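Side-chain contacts in BvnE (Penicillium brevicompactum, PDB 6U9I), which probably catalyses the stereoselective semipinacol rearrangement in fungal brevianamide assembly: residues R65-F68 against K69-A73; R15-L18 against I19-A22; H23-L26 against S27-D31. One frame throughout, in Å; residues are numbered along the deposited sequence.

Interaction 1 (R65-F68 against K69-A73)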
# COMPACT_ATOMS: atom_id res chain seq x y z
N ARG A 65 5.84 10.44 -19.05
CA ARG A 65 5.22 10.46 -20.38
C ARG A 65 5.97 9.53 -21.33
O ARG A 65 5.35 8.73 -22.04
CB ARG A 65 5.20 11.90 -20.91
CG ARG A 65 4.41 12.08 -22.21
CD ARG A 65 4.61 13.49 -22.76
NE ARG A 65 3.91 14.51 -21.97
CZ ARG A 65 2.66 14.90 -22.19
NH1 ARG A 65 1.95 14.36 -23.18
NH2 ARG A 65 2.11 15.84 -21.42
N THR A 66 7.30 9.60 -21.33
CA THR A 66 8.09 8.71 -22.19
C THR A 66 7.85 7.25 -21.85
O THR A 66 7.68 6.41 -22.75
CB THR A 66 9.57 9.06 -22.07
OG1 THR A 66 9.79 10.39 -22.54
CG2 THR A 66 10.43 8.08 -22.88
N PHE A 67 7.80 6.92 -20.56
CA PHE A 67 7.50 5.54 -20.16
C PHE A 67 6.15 5.10 -20.71
O PHE A 67 6.02 3.99 -21.22
CB PHE A 67 7.52 5.40 -18.64
CG PHE A 67 7.01 4.06 -18.15
CD1 PHE A 67 7.78 2.92 -18.29
CD2 PHE A 67 5.75 3.95 -17.58
CE1 PHE A 67 7.31 1.69 -17.85
CE2 PHE A 67 5.27 2.72 -17.14
CZ PHE A 67 6.06 1.59 -17.28
N PHE A 68 5.14 5.97 -20.59
CA PHE A 68 3.80 5.57 -21.00
C PHE A 68 3.69 5.42 -22.51
O PHE A 68 2.86 4.64 -22.99
CB PHE A 68 2.77 6.57 -20.47
CG PHE A 68 2.47 6.40 -18.99
CD1 PHE A 68 2.45 5.14 -18.42
CD2 PHE A 68 2.21 7.51 -18.19
CE1 PHE A 68 2.18 4.98 -17.06
CE2 PHE A 68 1.92 7.35 -16.83
CZ PHE A 68 1.91 6.08 -16.26
N LYS A 69 4.50 6.16 -23.29
CA LYS A 69 4.52 5.93 -24.73
C LYS A 69 4.91 4.49 -25.04
O LYS A 69 4.34 3.86 -25.94
CB LYS A 69 5.49 6.90 -25.41
CG LYS A 69 5.07 8.35 -25.36
CD LYS A 69 6.03 9.20 -26.18
CE LYS A 69 5.60 10.66 -26.15
NZ LYS A 69 6.45 11.48 -27.05
N THR A 70 5.86 3.94 -24.27
CA THR A 70 6.23 2.54 -24.42
C THR A 70 5.10 1.63 -23.97
O THR A 70 4.72 0.69 -24.69
CB THR A 70 7.50 2.27 -23.62
OG1 THR A 70 8.60 2.94 -24.24
CG2 THR A 70 7.79 0.78 -23.56
N LEU A 71 4.55 1.89 -22.78
CA LEU A 71 3.53 1.00 -22.22
C LEU A 71 2.28 0.96 -23.09
O LEU A 71 1.74 -0.12 -23.36
CB LEU A 71 3.18 1.45 -20.80
CG LEU A 71 2.27 0.51 -20.02
CD1 LEU A 71 3.08 -0.65 -19.48
CD2 LEU A 71 1.61 1.25 -18.88
N THR A 72 1.81 2.13 -23.55
CA THR A 72 0.61 2.16 -24.37
C THR A 72 0.83 1.56 -25.75
O THR A 72 -0.15 1.25 -26.44
CB THR A 72 0.06 3.59 -24.50
OG1 THR A 72 1.05 4.45 -25.10
CG2 THR A 72 -0.32 4.13 -23.14
N ALA A 73 2.08 1.38 -26.17
CA ALA A 73 2.37 0.69 -27.43
C ALA A 73 2.44 -0.82 -27.27
O ALA A 73 2.30 -1.54 -28.26
CB ALA A 73 3.68 1.19 -28.03
O HOH W 1 9.38 10.47 -25.69
O HOH W 2 8.97 5.62 -25.02
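Phe68 and Leu71 run alongside each other in the same direction on helix 61-74 and form the tightly packed half of this local contact. CD2 of Leu71 meets the rim of the Phe68 ring close to the ring plane, 4.0 Å from Phe68 CD1. The same methyl reaches the Phe67 ring at an oblique angle, Leu71 CD2 standing 4.3 Å from Phe67 CE2, so one leucine branch serves both aromatic neighbours. The buried Phe68 also packs against Met37 and Val38, and Thr72 touches Pro34 and Met37, which sets this face of the helix against helix 34-37.

On the same side, the carbonyl of Phe68 is held twice. Thr72 N donates to Phe68 O over 2.8 Å in a nearly straight bond (170° at the hydrogen), and Thr72 OG1 donates to Phe68 O at 2.8 Å from the opposite face of the carbonyl plane. A chi1 of 59° sets the hydroxyl between its own backbone N and carbonyl carbon, turned back to the preceding turn.

The solvent side is looser. Thr70 N bonds weakly to Thr66 O (3.4 Å), and a water bridges Thr66 O, to which it donates at 2.7 Å, and Thr70 OG1 at 2.8 Å. A second water links Lys69 NZ, by a weak bond, to Thr66 OG1, which is also hydrogen-bonded to Gly62 O. The lysine chain runs extended past the aliphatic part of Arg65, whose guanidinium forms a salt bridge with Asp35. Arg65 NE and Lys69 NZ remain 6.4 Å apart, and the carboxylate of Asp35 probably offsets part of their mutual repulsion, while water gives Thr66 O a second, shorter bond beside the weak one from Thr70 N.

Interaction 2 (R15-L18 against I19-A22)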
# COMPACT_ATOMS: atom_id res chain seq x y z
N ARG A 15 -12.71 16.89 1.54
CA ARG A 15 -12.72 15.45 1.34
C ARG A 15 -13.34 15.07 0.00
O ARG A 15 -12.80 14.25 -0.74
CB ARG A 15 -13.46 14.75 2.48
CG ARG A 15 -13.57 13.25 2.28
CD ARG A 15 -14.44 12.58 3.34
NE ARG A 15 -14.30 11.12 3.27
CZ ARG A 15 -13.35 10.45 3.90
NH1 ARG A 15 -12.47 11.10 4.66
NH2 ARG A 15 -13.28 9.13 3.78
N GLU A 16 -14.49 15.66 -0.32
CA GLU A 16 -15.13 15.31 -1.58
C GLU A 16 -14.28 15.75 -2.77
O GLU A 16 -14.18 15.02 -3.76
CB GLU A 16 -16.54 15.90 -1.65
CG GLU A 16 -17.48 15.37 -0.55
CD GLU A 16 -17.19 15.96 0.84
OE1 GLU A 16 -16.37 16.90 0.94
OE2 GLU A 16 -17.79 15.48 1.83
N GLN A 17 -13.65 16.92 -2.68
CA GLN A 17 -12.76 17.37 -3.74
C GLN A 17 -11.60 16.39 -3.95
O GLN A 17 -11.23 16.12 -5.10
CB GLN A 17 -12.20 18.76 -3.41
CG GLN A 17 -11.08 19.20 -4.36
CD GLN A 17 -11.57 19.50 -5.76
OE1 GLN A 17 -11.93 20.64 -6.07
NE2 GLN A 17 -11.59 18.48 -6.63
N LEU A 18 -11.02 15.88 -2.87
CA LEU A 18 -9.91 14.94 -3.01
C LEU A 18 -10.37 13.63 -3.63
O LEU A 18 -9.67 13.02 -4.44
CB LEU A 18 -9.23 14.72 -1.66
CG LEU A 18 -8.45 15.93 -1.11
CD1 LEU A 18 -8.18 15.80 0.38
CD2 LEU A 18 -7.12 16.12 -1.88
N ILE A 19 -11.58 13.18 -3.27
CA ILE A 19 -12.12 11.97 -3.87
C ILE A 19 -12.39 12.17 -5.36
O ILE A 19 -12.08 11.30 -6.18
CB ILE A 19 -13.39 11.52 -3.11
CG1 ILE A 19 -13.00 11.03 -1.71
CG2 ILE A 19 -14.15 10.45 -3.90
CD1 ILE A 19 -14.16 10.63 -0.82
N VAL A 20 -12.94 13.34 -5.73
CA VAL A 20 -13.14 13.65 -7.15
C VAL A 20 -11.82 13.65 -7.90
O VAL A 20 -11.72 13.10 -9.01
CB VAL A 20 -13.89 14.99 -7.29
CG1 VAL A 20 -13.75 15.53 -8.70
CG2 VAL A 20 -15.36 14.81 -6.91
N SER A 21 -10.78 14.26 -7.33
CA SER A 21 -9.50 14.26 -8.05
C SER A 21 -8.85 12.88 -8.08
O SER A 21 -8.15 12.57 -9.05
CB SER A 21 -8.52 15.29 -7.46
OG SER A 21 -9.13 16.55 -7.35
N ALA A 22 -9.04 12.06 -7.04
CA ALA A 22 -8.52 10.70 -7.11
C ALA A 22 -9.25 9.89 -8.17
O ALA A 22 -8.63 9.12 -8.92
CB ALA A 22 -8.64 10.01 -5.74
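The guanidinium of Arg15 is approached by the CD1 methyl of Ile19, one turn further along helix 14-31; the methyl comes in obliquely and sits 4.1 Å from Arg15 NE. The second flat group, the amide of Gln17, turns its nitrogen to Ser21, with Gln17 NE2 3.2 Å from Ser21 OG. Both pairs follow the i to i+4 spacing of an alpha-helix that packs on a curved mixed sheet, an architecture consistent with the alpha+beta fold of SnoaL-like and NTF2-like proteins.

The Arg15 chain is extended from CG to NE and crosses that of Ile19 at a slant, Arg15 CG lying 4.1 Å from Ile19 CD1. The charged end of Arg15 reaches across the dimer: NH2 forms a salt bridge with Asp91 of the second subunit, and the side chain packs on Leu94 of that subunit. The methyl of Ile19 therefore lies against an arginine whose charge is engaged across the subunit interface.

Gln17 begins with CG opposite the backbone N (chi1 170°) and then bends at chi2, 70°, which carries NE2 back alongside the helix to Ser21. The serine hydroxyl is hydrogen-bonded to Gly126 O, tying this side of the helix to a loop. Between these two margins Leu18 and Ala22 face the sheet, Leu18 against Val90, Val97 and Phe122, and Ala22 against Val97 and Leu120. There the backbone bond from Ala22 N to Leu18 O spans 2.8 Å, and the Ala22 CB methyl rests 3.4 Å from Leu18 O.

Interaction 3 (H23-L26 against S27-D31)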
# COMPACT_ATOMS: atom_id res chain seq x y z
N HIS A 23 -10.57 10.04 -8.27
CA HIS A 23 -11.28 9.33 -9.32
C HIS A 23 -10.93 9.87 -10.69
O HIS A 23 -10.90 9.11 -11.67
CB HIS A 23 -12.79 9.38 -9.07
CG HIS A 23 -13.25 8.38 -8.04
ND1 HIS A 23 -13.12 7.02 -8.22
CD2 HIS A 23 -13.81 8.55 -6.82
CE1 HIS A 23 -13.59 6.40 -7.15
NE2 HIS A 23 -14.01 7.30 -6.29
N ARG A 24 -10.64 11.17 -10.80
CA ARG A 24 -10.18 11.70 -12.07
C ARG A 24 -8.85 11.08 -12.47
O ARG A 24 -8.62 10.77 -13.65
CB ARG A 24 -10.08 13.22 -12.03
CG ARG A 24 -9.64 13.84 -13.36
CD ARG A 24 -9.54 15.34 -13.25
NE ARG A 24 -8.59 15.71 -12.20
CZ ARG A 24 -8.35 16.96 -11.82
NH1 ARG A 24 -7.47 17.19 -10.85
NH2 ARG A 24 -8.98 17.97 -12.40
N TRP A 25 -7.96 10.90 -11.49
CA TRP A 25 -6.68 10.25 -11.78
C TRP A 25 -6.90 8.84 -12.32
O TRP A 25 -6.26 8.43 -13.29
CB TRP A 25 -5.81 10.23 -10.52
CG TRP A 25 -4.47 9.61 -10.73
CD1 TRP A 25 -3.38 10.20 -11.31
CD2 TRP A 25 -4.06 8.28 -10.37
NE1 TRP A 25 -2.32 9.33 -11.33
CE2 TRP A 25 -2.71 8.14 -10.76
CE3 TRP A 25 -4.70 7.20 -9.75
CZ2 TRP A 25 -1.99 6.96 -10.56
CZ3 TRP A 25 -3.98 6.02 -9.55
CH2 TRP A 25 -2.65 5.91 -9.95
N LEU A 26 -7.82 8.08 -11.71
CA LEU A 26 -8.12 6.75 -12.21
C LEU A 26 -8.69 6.81 -13.63
O LEU A 26 -8.32 6.00 -14.49
CB LEU A 26 -9.12 6.04 -11.29
CG LEU A 26 -8.65 5.43 -9.97
CD1 LEU A 26 -9.82 4.68 -9.34
CD2 LEU A 26 -7.47 4.47 -10.16
N SER A 27 -9.61 7.75 -13.88
CA SER A 27 -10.28 7.75 -15.18
C SER A 27 -9.31 8.16 -16.29
O SER A 27 -9.38 7.61 -17.39
CB SER A 27 -11.49 8.68 -15.15
OG SER A 27 -11.08 10.03 -15.17
N THR A 28 -8.39 9.09 -16.00
CA THR A 28 -7.42 9.45 -17.03
C THR A 28 -6.40 8.34 -17.24
O THR A 28 -5.90 8.16 -18.35
CB THR A 28 -6.74 10.79 -16.71
OG1 THR A 28 -6.09 10.72 -15.43
CG2 THR A 28 -7.77 11.92 -16.67
N MET A 29 -6.09 7.57 -16.19
CA MET A 29 -5.25 6.40 -16.41
C MET A 29 -5.93 5.43 -17.36
O MET A 29 -5.30 4.89 -18.28
CB MET A 29 -4.93 5.71 -15.08
CG MET A 29 -3.85 6.44 -14.25
SD MET A 29 -2.23 6.47 -15.05
CE MET A 29 -1.62 4.83 -14.67
N ASN A 30 -7.23 5.20 -17.17
CA ASN A 30 -7.96 4.29 -18.05
C ASN A 30 -8.14 4.84 -19.46
O ASN A 30 -8.39 4.06 -20.39
CB ASN A 30 -9.31 3.95 -17.42
CG ASN A 30 -9.15 2.95 -16.29
OD1 ASN A 30 -8.44 1.95 -16.44
ND2 ASN A 30 -9.73 3.24 -15.14
N ASP A 31 -8.04 6.16 -19.64
CA ASP A 31 -8.00 6.71 -20.99
C ASP A 31 -6.79 6.19 -21.75
O ASP A 31 -6.82 6.10 -22.99
CB ASP A 31 -8.01 8.24 -20.93
CG ASP A 31 -9.36 8.78 -20.50
OD1 ASP A 31 -10.39 8.10 -20.75
OD2 ASP A 31 -9.41 9.89 -19.94
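Met29 folds over the indole of Trp25, one helical turn earlier in helix 14-31, and its atoms can be followed outward in turn. CB lies close to two carbonyl oxygens of the preceding turn, Trp25 O and Leu26 O, with Met29 CB 3.5 Å from Leu26 O. With CG turned away from its own carbonyl carbon (chi1 -77°), the chain comes near the Trp25 backbone, Met29 CG lying 3.3 Å from Trp25 O. The same CG sits over the face of the indole: Met29 CG is 4.2 Å from the centroid of the Trp25 six-membered ring and 15° off its normal, a CH-pi contact. The bend at chi2 brings SD obliquely toward the five-membered ring of Trp25, Met29 SD standing 5.1 Å from its centroid, and the bend at chi3 directs CE away to Phe68 of helix 61-74.

This apolar pair is buried. Trp25 also packs on Met99 and Leu101 of strand 96-107 and on Leu129 and Glu134 of strand 129-136, while Leu80 of strand 78-82 touches Met29.

On another side of the helix Ser27 and Thr28 turn back to the main chain. Arg24 O accepts from Thr28 N at 2.9 Å and from Ser27 OG at 3.0 Å, both donors lying on the same face of its carbonyl plane. Thr28 OG1 stands 3.1 Å from Arg24 O and equally 3.1 Å from Trp25 O, two acceptors for its single proton. Arg24 NH1 bonds to Thr127 O, and on a different side Asn30 OD1 accepts from Leu80 N, fastening the helix to its surroundings. The inward-facing pair is a Met-aromatic contact at i, i+4 spacing, set where a helix packs on a curved sheet.

In the fold
Interactions 2 and 3 adjoin on helix 14-31, their centres about 13 Å apart, whereas interaction 1 belongs to helix 61-74, on the opposite side of the chain's centre from interaction 2. Interaction 3 lies nearest the chain's centre and joins a Met-aromatic contact to hydroxyl bonds. Interaction 2, partly buried, adds an arginine that forms a salt bridge to the second subunit, while interaction 1 is a surface contact in which waters supplement the backbone bonds. Interactions 1 and 3 meet directly, Phe68 CZ packing on Met29 CE at 4.1 Å, a point where the two helices touch through apolar side chains. Interactions 1 and 2 do not touch, their nearest atoms being about 13 Å apart.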